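Local coordinates for protein NAD-dependent benzaldehyde dehydrogenase (Legionella pneumophila, PDB 3RHE) that is named an NAD-dependent benzaldehyde dehydrogenase but belongs to the glyoxalase/bleomycin resistance (VOC) superfamily, so that its activity remains uncertain, at residues A[19-24]-A[38-43]. Numbering follows the deposited sequence. Where two conformers were deposited one is given.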
loop_
_atom_site.group_PDB
_atom_site.type_symbol
_atom_site.label_atom_id
_atom_site.label_comp_id
_atom_site.label_asym_id
_atom_site.label_seq_id
_atom_site.Cartn_x
_atom_site.Cartn_y
_atom_site.Cartn_z
ATOM N N LYS A 19 -2.385 16.979 5.915
ATOM C CA LYS A 19 -2.855 17.891 4.882
ATOM C C LYS A 19 -3.486 17.171 3.684
ATOM O O LYS A 19 -4.428 17.679 3.070
ATOM C CB LYS A 19 -1.726 18.803 4.405
ATOM C CG LYS A 19 -1.138 19.670 5.506
ATOM C CD LYS A 19 -0.444 20.891 4.923
ATOM C CE LYS A 19 0.222 21.728 6.007
ATOM N NZ LYS A 19 0.658 23.053 5.473
ATOM N N SER A 20 -2.959 16.003 3.340
ATOM C CA SER A 20 -3.509 15.217 2.246
ATOM C C SER A 20 -4.906 14.726 2.588
ATOM O O SER A 20 -5.800 14.709 1.738
ATOM C CB SER A 20 -2.593 14.032 1.918
ATOM O OG SER A 20 -1.419 14.471 1.266
ATOM N N GLU A 21 -5.081 14.319 3.838
ATOM C CA GLU A 21 -6.356 13.814 4.322
ATOM C C GLU A 21 -7.441 14.883 4.228
ATOM O O GLU A 21 -8.592 14.583 3.920
ATOM C CB GLU A 21 -6.205 13.339 5.772
ATOM C CG GLU A 21 -7.440 12.707 6.375
ATOM C CD GLU A 21 -8.401 13.723 6.988
ATOM O OE1 GLU A 21 -9.619 13.446 7.019
ATOM O OE2 GLU A 21 -7.946 14.795 7.442
ATOM N N GLU A 22 -7.074 16.131 4.498
ATOM C CA GLU A 22 -8.028 17.231 4.387
ATOM C C GLU A 22 -8.385 17.477 2.927
ATOM O O GLU A 22 -9.557 17.713 2.588
ATOM C CB GLU A 22 -7.468 18.507 5.017
ATOM C CG GLU A 22 -7.422 18.479 6.541
ATOM C CD GLU A 22 -8.789 18.239 7.166
ATOM O OE1 GLU A 22 -9.726 19.026 6.888
ATOM O OE2 GLU A 22 -8.922 17.260 7.939
ATOM N N PHE A 23 -7.370 17.435 2.065
ATOM C CA PHE A 23 -7.598 17.570 0.635
ATOM C C PHE A 23 -8.632 16.546 0.170
ATOM O O PHE A 23 -9.617 16.890 -0.457
ATOM C CB PHE A 23 -6.296 17.402 -0.156
ATOM C CG PHE A 23 -6.489 17.446 -1.652
ATOM C CD1 PHE A 23 -6.575 18.664 -2.321
ATOM C CD2 PHE A 23 -6.605 16.280 -2.382
ATOM C CE1 PHE A 23 -6.755 18.708 -3.693
ATOM C CE2 PHE A 23 -6.787 16.311 -3.742
ATOM C CZ PHE A 23 -6.861 17.535 -4.409
ATOM N N TYR A 24 -8.409 15.283 0.508
ATOM C CA TYR A 24 -9.291 14.213 0.056
ATOM C C TYR A 24 -10.675 14.201 0.743
ATOM O O TYR A 24 -11.692 13.937 0.099
ATOM C CB TYR A 24 -8.569 12.859 0.142
ATOM C CG TYR A 24 -7.616 12.684 -1.018
ATOM C CD1 TYR A 24 -8.095 12.356 -2.274
ATOM C CD2 TYR A 24 -6.246 12.899 -0.873
ATOM C CE1 TYR A 24 -7.246 12.219 -3.354
ATOM C CE2 TYR A 24 -5.376 12.758 -1.955
ATOM C CZ TYR A 24 -5.891 12.418 -3.188
ATOM O OH TYR A 24 -5.065 12.279 -4.274
ATOM N N THR A 38 0.696 9.323 10.201
ATOM C CA THR A 38 1.468 8.646 9.160
ATOM C C THR A 38 0.629 8.025 8.033
ATOM O O THR A 38 1.165 7.679 6.985
ATOM C CB THR A 38 2.391 7.557 9.765
ATOM O OG1 THR A 38 3.266 7.058 8.751
ATOM C CG2 THR A 38 1.580 6.409 10.314
ATOM N N PHE A 39 -0.678 7.891 8.238
ATOM C CA PHE A 39 -1.509 7.171 7.273
ATOM C C PHE A 39 -2.978 7.564 7.385
ATOM O O PHE A 39 -3.491 7.755 8.488
ATOM C CB PHE A 39 -1.355 5.657 7.482
ATOM C CG PHE A 39 -2.042 4.820 6.435
ATOM C CD1 PHE A 39 -3.258 4.211 6.705
ATOM C CD2 PHE A 39 -1.470 4.638 5.182
ATOM C CE1 PHE A 39 -3.891 3.440 5.749
ATOM C CE2 PHE A 39 -2.103 3.870 4.212
ATOM C CZ PHE A 39 -3.312 3.268 4.496
ATOM N N ALA A 40 -3.651 7.698 6.243
ATOM C CA ALA A 40 -5.104 7.836 6.239
ATOM C C ALA A 40 -5.691 6.925 5.172
ATOM O O ALA A 40 -5.050 6.661 4.146
ATOM C CB ALA A 40 -5.522 9.283 6.019
HETATM N N MSE A 41 -6.886 6.413 5.422
HETATM C CA MSE A 41 -7.541 5.572 4.441
HETATM C C MSE A 41 -8.966 6.011 4.141
HETATM O O MSE A 41 -9.759 6.239 5.061
HETATM C CB MSE A 41 -7.559 4.116 4.887
HETATM C CG MSE A 41 -8.410 3.279 3.945
HETATM SE SE MSE A 41 -7.870 1.443 3.822
HETATM C CE MSE A 41 -8.465 0.862 5.585
ATOM N N PHE A 42 -9.281 6.099 2.852
ATOM C CA PHE A 42 -10.635 6.408 2.387
ATOM C C PHE A 42 -11.203 5.207 1.653
ATOM O O PHE A 42 -10.502 4.521 0.899
ATOM C CB PHE A 42 -10.657 7.634 1.456
ATOM C CG PHE A 42 -10.332 8.933 2.138
ATOM C CD1 PHE A 42 -9.016 9.327 2.321
ATOM C CD2 PHE A 42 -11.343 9.765 2.586
ATOM C CE1 PHE A 42 -8.713 10.523 2.940
ATOM C CE2 PHE A 42 -11.052 10.966 3.208
ATOM C CZ PHE A 42 -9.728 11.345 3.388
ATOM N N VAL A 43 -12.480 4.946 1.878
ATOM C CA VAL A 43 -13.156 3.875 1.188
ATOM C C VAL A 43 -14.344 4.432 0.428
ATOM O O VAL A 43 -15.226 5.059 1.016
ATOM C CB VAL A 43 -13.610 2.787 2.167
ATOM C CG1 VAL A 43 -14.458 1.762 1.449
ATOM C CG2 VAL A 43 -12.400 2.144 2.818
#
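Phe42 pushes its ring from the strand into the side of the helix, where Tyr24 and Glu21, one turn apart, receive it. The aromatic contact is a CH-pi interaction: Tyr24 CB sits over one face of the Phe42 ring, 4.0 Å from its centroid and 28° off the normal, and comes nearest the rim at CE1, 3.6 Å away. Of the tyrosine side chain, the touching is done by CB. With CG anti to the carbonyl carbon, the phenol is carried away from Phe42, and the side chain goes on to touch Phe12 of strand 8-14 and Leu50 and Leu52 of strand 49-54.

At the ring's edge, near its plane, lies the carbonyl oxygen of Glu21, with Phe42 CZ 3.5 Å from Glu21 O. Helix 17-28 follows strand 8-14 and packs on the sheet that strand 39-43 joins, an early part of the beta-alpha-beta-beta-beta module from which VOC proteins are built. The axes of segments 19-24 and 39-43 run nearly parallel, 16° apart and 8.9 Å from each other at closest.

The remaining contacts are apolar, made by the methylene of Glu21. Set anti to the backbone N, Glu21 CG lies 3.9 Å from Ala40 CB. The same Glu21 CG is 4.0 Å from Phe42 CZ, bridging two residues that face the helix from the same side of the strand. The chain then bends at chi2, and the carboxylate plane is nearly parallel to that of the Phe42 ring, 6° apart, although the two side chains cross at about a right angle. No hydrogen bond crosses between the segments; the backbones of Ala40 and Phe42 are hydrogen-bonded to Leu52 and Leu50 of strand 49-54.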